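Local structure of glutathione S-transferase (Sphingobium chungbukense, 6M1T) at residues 2-7 and 54-59; 11-16 and 155-160; 18-23 and 188-193; 107-112 and 163-168. The protein binds glutathione and, as a beta-class glutathione S-transferase, probably catalyses its transfer to electrophilic substrates in detoxification. All blocks are in the same frame, centred on the assembly; numbering follows the deposited sequence.

Interaction 1: 2-7 and 54-59; sequences KLFISP and ALTLDS
Lys-2 and Leu-3 pair with Thr-56 and Leu-55 as antiparallel neighbours in the mixed sheet of the thioredoxin-like N-terminal domain, the strand axes 4.8 Å apart. Lys-2 and Thr-56 form a hydrogen-bonded pair, Lys-2 N giving to Thr-56 O (3.0 Å) and Thr-56 N to Lys-2 O (2.8 Å). Farther along, Phe-4 N points almost straight at Ala-54 O, 2.9 Å away. The tightly packed side of the sheet carries Leu-3 and Leu-55, a non-hydrogen-bonded pair. CG anti to the backbone N in both (chi1 -177° and -179°) turns the CD1 methyls toward each other, 4.2 Å apart; Leu-3 continues onto helix 12-21 and Leu-55 onto helix 66-75. On the other face, burial falls off along the strands. Phe-4 is enclosed, touching Val-46 and meeting the ring of Phe-43, whereas Lys-2 at the far end is exposed and approaches Thr-56 only loosely, CB to CB 4.4 Å. Thr-56 lies between these extremes, its hydroxyl hydrogen-bonded to Thr-62 OG1 of the next strand. That same oxygen, Thr-56 OG1, sits 3.4 Å from Phe-4 CE1, at the edge of the phenyl ring.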
loop_
_atom_site.group_PDB
_atom_site.type_symbol
_atom_site.label_atom_id
_atom_site.label_comp_id
_atom_site.label_asym_id
_atom_site.label_seq_id
_atom_site.Cartn_x
_atom_site.Cartn_y
_atom_site.Cartn_z
ATOM N N LYS A 2 17.463 -12.093 -7.915
ATOM C CA LYS A 2 16.544 -12.427 -9.028
ATOM C C LYS A 2 15.276 -11.607 -8.812
ATOM O O LYS A 2 14.646 -11.725 -7.732
ATOM C CB LYS A 2 16.138 -13.902 -9.058
ATOM C CG LYS A 2 17.227 -14.930 -9.324
ATOM C CD LYS A 2 16.635 -16.284 -9.649
ATOM C CE LYS A 2 17.451 -17.438 -9.115
ATOM N NZ LYS A 2 17.130 -17.674 -7.684
ATOM N N LEU A 3 14.894 -10.852 -9.817
ATOM C CA LEU A 3 13.572 -10.221 -9.893
ATOM C C LEU A 3 12.637 -11.051 -10.788
ATOM O O LEU A 3 13.000 -11.317 -11.929
ATOM C CB LEU A 3 13.732 -8.811 -10.469
ATOM C CG LEU A 3 12.425 -8.048 -10.523
ATOM C CD1 LEU A 3 11.915 -7.686 -9.115
ATOM C CD2 LEU A 3 12.593 -6.806 -11.397
ATOM N N PHE A 4 11.458 -11.404 -10.262
ATOM C CA PHE A 4 10.409 -12.159 -10.968
ATOM C C PHE A 4 9.442 -11.168 -11.566
ATOM O O PHE A 4 8.930 -10.329 -10.810
ATOM C CB PHE A 4 9.716 -13.165 -10.042
ATOM C CG PHE A 4 10.664 -14.242 -9.599
ATOM C CD1 PHE A 4 11.554 -14.023 -8.560
ATOM C CD2 PHE A 4 10.720 -15.446 -10.281
ATOM C CE1 PHE A 4 12.447 -15.013 -8.178
ATOM C CE2 PHE A 4 11.606 -16.433 -9.891
ATOM C CZ PHE A 4 12.473 -16.216 -8.844
ATOM N N ILE A 5 9.296 -11.246 -12.883
ATOM C CA ILE A 5 8.532 -10.281 -13.692
ATOM C C ILE A 5 7.483 -10.972 -14.556
ATOM O O ILE A 5 7.603 -12.155 -14.878
ATOM C CB ILE A 5 9.472 -9.427 -14.566
ATOM C CG1 ILE A 5 10.169 -10.208 -15.678
ATOM C CG2 ILE A 5 10.466 -8.701 -13.685
ATOM C CD1 ILE A 5 10.680 -9.290 -16.798
ATOM N N SER A 6 6.564 -10.134 -15.026
ATOM C CA SER A 6 5.729 -10.382 -16.222
ATOM C C SER A 6 5.772 -9.102 -17.065
ATOM O O SER A 6 5.534 -8.016 -16.555
ATOM C CB SER A 6 4.335 -10.772 -15.783
ATOM O OG SER A 6 3.554 -11.038 -16.935
ATOM N N PRO A 7 6.143 -9.158 -18.362
ATOM C CA PRO A 7 6.391 -7.926 -19.124
ATOM C C PRO A 7 5.227 -6.950 -19.052
ATOM O O PRO A 7 4.081 -7.331 -19.311
ATOM C CB PRO A 7 6.609 -8.397 -20.561
ATOM C CG PRO A 7 7.099 -9.804 -20.375
ATOM C CD PRO A 7 6.330 -10.361 -19.183
ATOM N N ALA A 54 8.366 -10.278 -7.311
ATOM C CA ALA A 54 9.029 -10.865 -6.128
ATOM C C ALA A 54 10.531 -10.697 -6.346
ATOM O O ALA A 54 10.981 -10.775 -7.512
ATOM C CB ALA A 54 8.654 -12.299 -5.955
ATOM N N LEU A 55 11.250 -10.366 -5.287
ATOM C CA LEU A 55 12.704 -10.149 -5.334
ATOM C C LEU A 55 13.407 -11.135 -4.411
ATOM O O LEU A 55 13.156 -11.039 -3.203
ATOM C CB LEU A 55 13.020 -8.728 -4.908
ATOM C CG LEU A 55 14.515 -8.420 -4.960
ATOM C CD1 LEU A 55 15.000 -8.374 -6.408
ATOM C CD2 LEU A 55 14.792 -7.086 -4.306
ATOM N N THR A 56 14.176 -12.061 -4.965
ATOM C CA THR A 56 14.984 -13.032 -4.190
ATOM C C THR A 56 16.368 -12.435 -3.995
ATOM O O THR A 56 17.051 -12.122 -4.992
ATOM C CB THR A 56 15.061 -14.414 -4.831
ATOM O OG1 THR A 56 13.728 -14.858 -5.035
ATOM C CG2 THR A 56 15.782 -15.426 -3.955
ATOM N N LEU A 57 16.733 -12.239 -2.740
ATOM C CA LEU A 57 18.031 -11.654 -2.350
ATOM C C LEU A 57 19.106 -12.731 -2.503
ATOM O O LEU A 57 18.754 -13.917 -2.599
ATOM C CB LEU A 57 17.924 -11.136 -0.916
ATOM C CG LEU A 57 16.770 -10.176 -0.664
ATOM C CD1 LEU A 57 16.727 -9.762 0.808
ATOM C CD2 LEU A 57 16.847 -8.967 -1.586
ATOM N N ASP A 58 20.373 -12.334 -2.495
ATOM C CA ASP A 58 21.530 -13.273 -2.543
ATOM C C ASP A 58 21.454 -14.313 -1.416
ATOM O O ASP A 58 21.913 -15.437 -1.644
ATOM C CB ASP A 58 22.840 -12.487 -2.574
ATOM C CG ASP A 58 22.962 -11.659 -3.841
ATOM O OD1 ASP A 58 22.323 -12.044 -4.848
ATOM O OD2 ASP A 58 23.661 -10.630 -3.818
ATOM N N SER A 59 20.873 -13.987 -0.257
ATOM C CA SER A 59 20.687 -14.930 0.881
ATOM C C SER A 59 19.708 -16.039 0.491
ATOM O O SER A 59 19.680 -17.063 1.169
ATOM C CB SER A 59 20.173 -14.201 2.082
ATOM O OG SER A 59 18.861 -13.710 1.792
#

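Interaction 2: 11-16 and 155-160; sequences SLAPHI and DIYLFV
Ala-13 sets its small methyl against Ile-156, Tyr-157 and Val-160, and its CA comes within 5.1 Å of that of Tyr-157. Methyl-to-methyl packing carries most of the contact. Val-160 CG2, anti to its own carbonyl carbon, reaches between Leu-12 and Ala-13: it lies 3.8 Å from Leu-12 CG and 4.0 Å from Ala-13 CB. One turn on, Ile-16 and Ile-156 lie side by side, pointing opposite ways, their CG2 methyls 3.7 Å apart, while the other branch of Ile-16 extends its CD1 toward Val-160 CG2. The axes of helix segments 12-16 and 155-160 approach to 8.6 Å and run at 137° to one another. These segments join the first helix of the thioredoxin-like domain to the all-helical C-terminal domain, the interdomain packing of the glutathione S-transferase fold. A second kind of contact sets methyls against backbone: Ile-156 CG2 touches Ala-13 O at 3.3 Å, and Val-160 CG2 rests by Ala-13 N at 3.7 Å. Aromatic rings flank the aliphatic centre. Phe-159 meets Ile-16 CD1 through CD2 and turns also toward Ile-185 and Ala-186 of helix 176-186. Tyr-157 presents CD1 to Ala-13 CB at 4.0 Å; with CG anti to its backbone N (chi1 -163°), its ring reaches past Ala-13 to Asn-66 and the bound glutathione, whose pocket it helps to line.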
loop_
_atom_site.group_PDB
_atom_site.type_symbol
_atom_site.label_atom_id
_atom_site.label_comp_id
_atom_site.label_asym_id
_atom_site.label_seq_id
_atom_site.Cartn_x
_atom_site.Cartn_y
_atom_site.Cartn_z
ATOM N N SER A 11 5.691 -5.198 -12.000
ATOM C CA SER A 11 7.111 -5.645 -11.868
ATOM C C SER A 11 8.097 -4.819 -12.711
ATOM O O SER A 11 9.336 -4.828 -12.376
ATOM C CB SER A 11 7.266 -7.131 -12.154
ATOM O OG SER A 11 6.627 -7.501 -13.354
ATOM N N LEU A 12 7.625 -4.146 -13.765
ATOM C CA LEU A 12 8.508 -3.218 -14.536
ATOM C C LEU A 12 9.131 -2.185 -13.588
ATOM O O LEU A 12 10.249 -1.760 -13.834
ATOM C CB LEU A 12 7.701 -2.604 -15.672
ATOM C CG LEU A 12 8.416 -1.617 -16.590
ATOM C CD1 LEU A 12 9.619 -2.241 -17.299
ATOM C CD2 LEU A 12 7.425 -1.099 -17.604
ATOM N N ALA A 13 8.450 -1.794 -12.501
ATOM C CA ALA A 13 8.938 -0.711 -11.632
ATOM C C ALA A 13 10.265 -1.099 -10.975
ATOM O O ALA A 13 11.286 -0.407 -11.182
ATOM C CB ALA A 13 7.896 -0.281 -10.628
ATOM N N PRO A 14 10.337 -2.228 -10.235
ATOM C CA PRO A 14 11.611 -2.664 -9.688
ATOM C C PRO A 14 12.627 -3.027 -10.787
ATOM O O PRO A 14 13.841 -2.862 -10.538
ATOM C CB PRO A 14 11.265 -3.822 -8.728
ATOM C CG PRO A 14 9.895 -4.227 -9.144
ATOM C CD PRO A 14 9.203 -2.998 -9.714
ATOM N N HIS A 15 12.170 -3.500 -11.948
ATOM C CA HIS A 15 13.077 -3.729 -13.117
ATOM C C HIS A 15 13.824 -2.422 -13.434
ATOM O O HIS A 15 15.084 -2.431 -13.519
ATOM C CB HIS A 15 12.276 -4.252 -14.322
ATOM C CG HIS A 15 13.108 -4.807 -15.431
ATOM N ND1 HIS A 15 12.544 -5.415 -16.544
ATOM C CD2 HIS A 15 14.440 -4.915 -15.573
ATOM C CE1 HIS A 15 13.517 -5.788 -17.377
ATOM N NE2 HIS A 15 14.692 -5.538 -16.777
ATOM N N ILE A 16 13.096 -1.342 -13.645
ATOM C CA ILE A 16 13.707 -0.003 -13.924
ATOM C C ILE A 16 14.640 0.405 -12.759
ATOM O O ILE A 16 15.752 0.865 -13.011
ATOM C CB ILE A 16 12.620 1.036 -14.209
ATOM C CG1 ILE A 16 11.944 0.738 -15.542
ATOM C CG2 ILE A 16 13.199 2.451 -14.145
ATOM C CD1 ILE A 16 10.623 1.416 -15.772
ATOM N N ASP A 155 8.439 7.971 -8.679
ATOM C CA ASP A 155 8.275 8.357 -10.111
ATOM C C ASP A 155 8.315 7.065 -10.960
ATOM O O ASP A 155 7.579 6.929 -11.925
ATOM C CB ASP A 155 9.391 9.302 -10.587
ATOM C CG ASP A 155 9.447 10.634 -9.839
ATOM O OD1 ASP A 155 8.483 11.378 -9.925
ATOM O OD2 ASP A 155 10.419 10.874 -9.139
ATOM N N ILE A 156 9.237 6.165 -10.661
ATOM C CA ILE A 156 9.351 4.911 -11.457
ATOM C C ILE A 156 8.009 4.165 -11.387
ATOM O O ILE A 156 7.490 3.726 -12.386
ATOM C CB ILE A 156 10.511 4.044 -10.970
ATOM C CG1 ILE A 156 11.884 4.711 -11.194
ATOM C CG2 ILE A 156 10.388 2.702 -11.707
ATOM C CD1 ILE A 156 13.040 3.936 -10.549
ATOM N N TYR A 157 7.468 4.020 -10.198
ATOM C CA TYR A 157 6.217 3.250 -9.962
ATOM C C TYR A 157 5.028 3.917 -10.666
ATOM O O TYR A 157 4.295 3.247 -11.412
ATOM C CB TYR A 157 6.039 3.182 -8.464
ATOM C CG TYR A 157 5.083 2.149 -7.937
ATOM C CD1 TYR A 157 4.727 1.008 -8.642
ATOM C CD2 TYR A 157 4.643 2.287 -6.634
ATOM C CE1 TYR A 157 3.868 0.064 -8.078
ATOM C CE2 TYR A 157 3.822 1.346 -6.046
ATOM C CZ TYR A 157 3.444 0.228 -6.761
ATOM O OH TYR A 157 2.582 -0.656 -6.156
ATOM N N LEU A 158 4.900 5.253 -10.534
ATOM C CA LEU A 158 3.808 6.006 -11.189
ATOM C C LEU A 158 3.962 5.853 -12.694
ATOM O O LEU A 158 2.956 5.550 -13.351
ATOM C CB LEU A 158 3.819 7.483 -10.787
ATOM C CG LEU A 158 2.792 8.375 -11.482
ATOM C CD1 LEU A 158 1.362 7.836 -11.305
ATOM C CD2 LEU A 158 2.921 9.811 -10.966
ATOM N N PHE A 159 5.186 6.078 -13.204
ATOM C CA PHE A 159 5.466 5.983 -14.665
ATOM C C PHE A 159 4.950 4.657 -15.219
ATOM O O PHE A 159 4.263 4.632 -16.216
ATOM C CB PHE A 159 6.965 6.063 -14.912
ATOM C CG PHE A 159 7.361 5.807 -16.331
ATOM C CD1 PHE A 159 7.245 6.825 -17.263
ATOM C CD2 PHE A 159 7.958 4.607 -16.704
ATOM C CE1 PHE A 159 7.677 6.648 -18.568
ATOM C CE2 PHE A 159 8.388 4.431 -18.013
ATOM C CZ PHE A 159 8.217 5.438 -18.945
ATOM N N VAL A 160 5.226 3.547 -14.517
ATOM C CA VAL A 160 4.799 2.205 -14.996
ATOM C C VAL A 160 3.273 2.148 -15.122
ATOM O O VAL A 160 2.773 1.747 -16.177
ATOM C CB VAL A 160 5.373 1.062 -14.145
ATOM C CG1 VAL A 160 4.702 -0.260 -14.490
ATOM C CG2 VAL A 160 6.868 0.989 -14.311
#

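Interaction 3: 18-23 and 188-193; sequences LRETGA and RPSVGA. With SO4 (sulfate ion), chain E.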
loop_
_atom_site.group_PDB
_atom_site.type_symbol
_atom_site.label_atom_id
_atom_site.label_comp_id
_atom_site.label_asym_id
_atom_site.label_seq_id
_atom_site.Cartn_x
_atom_site.Cartn_y
_atom_site.Cartn_z
ATOM N N LEU A 18 16.358 -1.346 -10.445
ATOM C CA LEU A 18 17.627 -2.102 -10.440
ATOM C C LEU A 18 18.558 -1.568 -11.540
ATOM O O LEU A 18 19.790 -1.554 -11.283
ATOM C CB LEU A 18 17.334 -3.595 -10.619
ATOM C CG LEU A 18 16.703 -4.245 -9.392
ATOM C CD1 LEU A 18 16.058 -5.561 -9.761
ATOM C CD2 LEU A 18 17.725 -4.437 -8.297
ATOM N N ARG A 19 18.019 -1.234 -12.708
ATOM C CA ARG A 19 18.804 -0.594 -13.805
ATOM C C ARG A 19 19.306 0.791 -13.340
ATOM O O ARG A 19 20.437 1.133 -13.700
ATOM C CB ARG A 19 18.007 -0.487 -15.100
ATOM C CG ARG A 19 17.789 -1.859 -15.736
ATOM C CD ARG A 19 17.113 -1.855 -17.081
ATOM N NE ARG A 19 16.872 -3.247 -17.451
ATOM C CZ ARG A 19 17.681 -4.022 -18.159
ATOM N NH1 ARG A 19 18.798 -3.537 -18.665
ATOM N NH2 ARG A 19 17.349 -5.283 -18.353
ATOM N N GLU A 20 18.519 1.531 -12.559
ATOM C CA GLU A 20 18.889 2.865 -12.017
ATOM C C GLU A 20 19.999 2.739 -10.965
ATOM O O GLU A 20 20.794 3.714 -10.809
ATOM C CB GLU A 20 17.656 3.617 -11.510
ATOM C CG GLU A 20 16.791 4.191 -12.613
ATOM C CD GLU A 20 17.276 5.518 -13.240
ATOM O OE1 GLU A 20 18.109 6.218 -12.627
ATOM O OE2 GLU A 20 16.793 5.857 -14.311
ATOM N N THR A 21 20.097 1.626 -10.248
ATOM C CA THR A 21 21.120 1.454 -9.196
ATOM C C THR A 21 22.371 0.703 -9.694
ATOM O O THR A 21 23.399 0.738 -8.980
ATOM C CB THR A 21 20.525 0.787 -7.948
ATOM O OG1 THR A 21 20.180 -0.547 -8.291
ATOM C CG2 THR A 21 19.352 1.561 -7.385
ATOM N N GLY A 22 22.292 -0.026 -10.805
ATOM C CA GLY A 22 23.422 -0.812 -11.331
ATOM C C GLY A 22 23.613 -2.113 -10.569
ATOM O O GLY A 22 24.684 -2.679 -10.640
ATOM N N ALA A 23 22.617 -2.589 -9.838
ATOM C CA ALA A 23 22.715 -3.843 -9.063
ATOM C C ALA A 23 22.874 -5.019 -10.038
ATOM O O ALA A 23 22.345 -4.957 -11.154
ATOM C CB ALA A 23 21.503 -4.019 -8.187
ATOM N N ARG A 188 15.173 8.373 -19.946
ATOM C CA ARG A 188 16.238 7.854 -19.067
ATOM C C ARG A 188 16.708 6.540 -19.670
ATOM O O ARG A 188 15.885 5.759 -20.139
ATOM C CB ARG A 188 15.760 7.705 -17.627
ATOM C CG ARG A 188 15.326 9.018 -17.014
ATOM C CD ARG A 188 14.874 8.822 -15.593
ATOM N NE ARG A 188 15.990 8.448 -14.740
ATOM C CZ ARG A 188 16.719 9.305 -14.032
ATOM N NH1 ARG A 188 16.444 10.597 -14.047
ATOM N NH2 ARG A 188 17.707 8.868 -13.290
ATOM N N PRO A 189 18.035 6.346 -19.772
ATOM C CA PRO A 189 18.621 5.103 -20.294
ATOM C C PRO A 189 18.116 3.815 -19.608
ATOM O O PRO A 189 17.801 2.859 -20.284
ATOM C CB PRO A 189 20.128 5.280 -20.043
ATOM C CG PRO A 189 20.354 6.769 -19.958
ATOM C CD PRO A 189 19.047 7.373 -19.476
ATOM N N SER A 190 18.052 3.823 -18.270
ATOM C CA SER A 190 17.481 2.717 -17.451
ATOM C C SER A 190 16.096 2.353 -17.975
ATOM O O SER A 190 15.775 1.190 -18.050
ATOM C CB SER A 190 17.363 3.135 -16.022
ATOM O OG SER A 190 16.258 4.039 -15.903
ATOM N N VAL A 191 15.283 3.346 -18.318
ATOM C CA VAL A 191 13.859 3.113 -18.657
ATOM C C VAL A 191 13.775 2.460 -20.035
ATOM O O VAL A 191 13.136 1.376 -20.142
ATOM C CB VAL A 191 13.052 4.419 -18.489
ATOM C CG1 VAL A 191 11.611 4.249 -18.889
ATOM C CG2 VAL A 191 13.151 4.884 -17.052
ATOM N N GLY A 192 14.455 3.030 -21.050
ATOM C CA GLY A 192 14.500 2.430 -22.400
ATOM C C GLY A 192 15.017 1.006 -22.383
ATOM O O GLY A 192 14.399 0.139 -23.039
ATOM N N ALA A 193 16.083 0.744 -21.618
ATOM C CA ALA A 193 16.692 -0.609 -21.493
ATOM C C ALA A 193 15.691 -1.605 -20.882
ATOM O O ALA A 193 15.585 -2.728 -21.399
ATOM C CB ALA A 193 17.952 -0.523 -20.659
HETATM S S SO4 E . 18.698 12.092 -11.162
HETATM O O1 SO4 E . 18.020 12.336 -12.403
HETATM O O2 SO4 E . 20.103 12.285 -11.371
HETATM O O3 SO4 E . 18.453 10.743 -10.709
HETATM O O4 SO4 E . 18.195 13.017 -10.189
HETATM O O HOH W 1 18.707 5.917 -16.290
#
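Glu-20 OE2 gathers three donors: Arg-188 NE at 2.7 Å, Ser-190 OG at a very short 2.5 Å, and a water at 2.8 Å. The second carboxylate oxygen, OE1, accepts from Arg-188 NH2 (2.8 Å), which makes a side-on, two-nitrogen salt bridge. Both acceptors lie near the guanidinium plane, but the carboxylate is turned 40° from that plane: NE comes to OE2 from above the carboxylate, while NH2 meets OE1 on its syn side, tilted somewhat out of the carboxylate plane. A bend at chi2 (-80°) brings the Glu-20 carboxylate round to these partners. The water that gives to Glu-20 OE2 also accepts from Ser-190 N, thereby occupying an amide in the first turn of helix 189-198. The paired guanidinium would tend to favour the charged form of this carboxylate. The outer edge of Arg-188 is taken by a sulfate, probably from the crystallisation liquor: NH1 gives to its O1 at 2.9 Å and NH2 more distantly to O3, so NH2 serves two acceptors. Phe-151 adds a cation-pi contact. Arg-19 instead packs its extended chain along the helix, CB against Ser-190 CB and CD beside Ser-190 O, with one guanidinium face over the backbone of Ala-193; its NH2 is hydrogen-bonded to His-15 NE2. This polar surface contact fastens the end of helix 12-21 to the start of helix 189-198, with Ile-16 touching Ser-190 and Val-191, and with Leu-18 turned to helix 66-75 and Leu-3 of strand 2-5.

Interaction 4: 107-112 and 163-168; sequences KAFVPL and GWPAHV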
loop_
_atom_site.group_PDB
_atom_site.type_symbol
_atom_site.label_atom_id
_atom_site.label_comp_id
_atom_site.label_asym_id
_atom_site.label_seq_id
_atom_site.Cartn_x
_atom_site.Cartn_y
_atom_site.Cartn_z
ATOM N N LYS A 107 -5.208 -0.490 -7.806
ATOM C CA LYS A 107 -6.410 -1.312 -7.545
ATOM C C LYS A 107 -7.586 -0.723 -8.349
ATOM O O LYS A 107 -8.413 -1.535 -8.810
ATOM C CB LYS A 107 -6.656 -1.483 -6.035
ATOM C CG LYS A 107 -5.564 -2.259 -5.275
ATOM C CD LYS A 107 -5.027 -3.483 -6.010
ATOM C CE LYS A 107 -4.459 -4.586 -5.154
ATOM N NZ LYS A 107 -5.440 -5.697 -4.983
ATOM N N ALA A 108 -7.604 0.592 -8.639
ATOM C CA ALA A 108 -8.597 1.213 -9.566
ATOM C C ALA A 108 -8.667 0.457 -10.904
ATOM O O ALA A 108 -9.771 0.366 -11.453
ATOM C CB ALA A 108 -8.296 2.681 -9.803
ATOM N N PHE A 109 -7.547 -0.046 -11.422
ATOM C CA PHE A 109 -7.424 -0.650 -12.776
ATOM C C PHE A 109 -7.969 -2.085 -12.835
ATOM O O PHE A 109 -8.218 -2.624 -13.954
ATOM C CB PHE A 109 -5.975 -0.705 -13.227
ATOM C CG PHE A 109 -5.398 0.605 -13.669
ATOM C CD1 PHE A 109 -5.528 1.024 -14.996
ATOM C CD2 PHE A 109 -4.690 1.401 -12.793
ATOM C CE1 PHE A 109 -4.986 2.240 -15.381
ATOM C CE2 PHE A 109 -4.156 2.620 -13.186
ATOM C CZ PHE A 109 -4.314 3.035 -14.492
ATOM N N VAL A 110 -8.123 -2.745 -11.686
ATOM C CA VAL A 110 -8.254 -4.237 -11.680
ATOM C C VAL A 110 -9.483 -4.695 -12.482
ATOM O O VAL A 110 -9.328 -5.597 -13.303
ATOM C CB VAL A 110 -8.184 -4.788 -10.242
ATOM C CG1 VAL A 110 -8.614 -6.245 -10.168
ATOM C CG2 VAL A 110 -6.777 -4.593 -9.704
ATOM N N PRO A 111 -10.703 -4.129 -12.320
ATOM C CA PRO A 111 -11.847 -4.498 -13.164
ATOM C C PRO A 111 -11.606 -4.277 -14.668
ATOM O O PRO A 111 -12.055 -5.083 -15.474
ATOM C CB PRO A 111 -12.983 -3.565 -12.724
ATOM C CG PRO A 111 -12.568 -3.104 -11.324
ATOM C CD PRO A 111 -11.058 -3.086 -11.352
ATOM N N LEU A 112 -10.884 -3.214 -15.027
ATOM C CA LEU A 112 -10.569 -2.906 -16.449
ATOM C C LEU A 112 -9.680 -3.996 -17.048
ATOM O O LEU A 112 -9.743 -4.131 -18.287
ATOM C CB LEU A 112 -9.870 -1.551 -16.565
ATOM C CG LEU A 112 -10.689 -0.320 -16.215
ATOM C CD1 LEU A 112 -9.829 0.927 -16.324
ATOM C CD2 LEU A 112 -11.901 -0.184 -17.113
ATOM N N GLY A 163 1.582 3.908 -18.026
ATOM C CA GLY A 163 1.529 3.069 -19.236
ATOM C C GLY A 163 0.281 2.216 -19.391
ATOM O O GLY A 163 0.142 1.636 -20.489
ATOM N N TRP A 164 -0.598 2.095 -18.376
ATOM C CA TRP A 164 -1.762 1.168 -18.417
ATOM C C TRP A 164 -3.027 1.747 -19.058
ATOM O O TRP A 164 -3.700 1.026 -19.779
ATOM C CB TRP A 164 -2.087 0.651 -17.017
ATOM C CG TRP A 164 -1.008 -0.226 -16.478
ATOM C CD1 TRP A 164 0.061 -0.772 -17.119
ATOM C CD2 TRP A 164 -0.933 -0.665 -15.115
ATOM N NE1 TRP A 164 0.794 -1.542 -16.245
ATOM C CE2 TRP A 164 0.221 -1.461 -14.998
ATOM C CE3 TRP A 164 -1.725 -0.406 -14.007
ATOM C CZ2 TRP A 164 0.595 -2.040 -13.786
ATOM C CZ3 TRP A 164 -1.340 -0.941 -12.799
ATOM C CH2 TRP A 164 -0.206 -1.757 -12.698
ATOM N N PRO A 165 -3.419 3.002 -18.803
ATOM C CA PRO A 165 -4.678 3.527 -19.349
ATOM C C PRO A 165 -4.795 3.318 -20.867
ATOM O O PRO A 165 -5.893 3.009 -21.326
ATOM C CB PRO A 165 -4.619 5.010 -18.980
ATOM C CG PRO A 165 -3.762 5.060 -17.754
ATOM C CD PRO A 165 -2.738 3.965 -17.938
ATOM N N ALA A 166 -3.691 3.419 -21.606
ATOM C CA ALA A 166 -3.750 3.343 -23.095
ATOM C C ALA A 166 -4.216 1.952 -23.517
ATOM O O ALA A 166 -4.768 1.825 -24.603
ATOM C CB ALA A 166 -2.438 3.717 -23.740
ATOM N N HIS A 167 -4.068 0.932 -22.653
ATOM C CA HIS A 167 -4.459 -0.458 -22.970
ATOM C C HIS A 167 -5.880 -0.761 -22.528
ATOM O O HIS A 167 -6.319 -1.853 -22.843
ATOM C CB HIS A 167 -3.498 -1.459 -22.331
ATOM C CG HIS A 167 -2.127 -1.292 -22.851
ATOM N ND1 HIS A 167 -1.668 -2.052 -23.888
ATOM C CD2 HIS A 167 -1.132 -0.463 -22.498
ATOM C CE1 HIS A 167 -0.446 -1.685 -24.179
ATOM N NE2 HIS A 167 -0.093 -0.703 -23.337
ATOM N N VAL A 168 -6.545 0.139 -21.808
ATOM C CA VAL A 168 -7.943 -0.083 -21.340
ATOM C C VAL A 168 -8.798 1.114 -21.745
ATOM O O VAL A 168 -9.668 1.493 -20.981
ATOM C CB VAL A 168 -7.996 -0.370 -19.828
ATOM C CG1 VAL A 168 -7.353 -1.708 -19.526
ATOM C CG2 VAL A 168 -7.352 0.756 -19.015
#
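Phe-109 receives the edge of Trp-164 on its face in a T-shaped (edge-to-face) pair, with ring planes at 87° and the centroid of the Trp-164 six-membered ring 5.2 Å from that of Phe-109. The indole atom in front is CE3, lying off-centre over the phenyl ring and 3.7 Å from Phe-109 CD2. Pro-165 adds its CD at 3.8 Å from Phe-109 CE1. Beside the rings, the side chain of Leu-112 lies roughly perpendicular to that of Val-168, Leu-112 CD1 meeting Val-168 CG2 at 3.7 Å. Val-168 CG2 stands between its own backbone N and carbonyl carbon (chi1 of CG1 -68°), while the other methyl, CG1, packs against Leu-112 O at 3.6 Å. Short backbone turns present these groups: His-167 N bonds to Trp-164 O and Val-168 N to Pro-165 O, around the 3-10 segment 165-167. Farther out, Phe-105 forms an edge-to-face pair with Phe-109, and helix 119-139 lies against Phe-109 and Leu-112. Trp-164 is held by NE1 donating to Gly-8 O, and its ring meets that of His-106, a glutathione-binding residue, and touches Cys-10, another. The tryptophan thus stands beside the glutathione site, in the cleft between the thioredoxin-like and helical domains that marks the glutathione S-transferase fold.

Overall arrangement
From the N terminus, strand 2-5 enters interaction 1, which closes a loop with strand 54-56 inside the thioredoxin-like domain. Before that loop closes, helix 12-21 has begun interactions 2 and 3, so both cross interaction 1; their partners come much later, in helices 153-162 and 189-198. They also cross each other, touching where Phe-159 CE2 lies 3.3 Å from Val-191 CG1. Interaction 4 opens after interaction 1 has closed. It crosses interaction 2, whose later segment adjoins 163-168, and nests within the long loop of interaction 3. Interaction 1 thus ties the sheet, interactions 2 and 3 bind the first helix to later helices, and interaction 4 knits the helical domain.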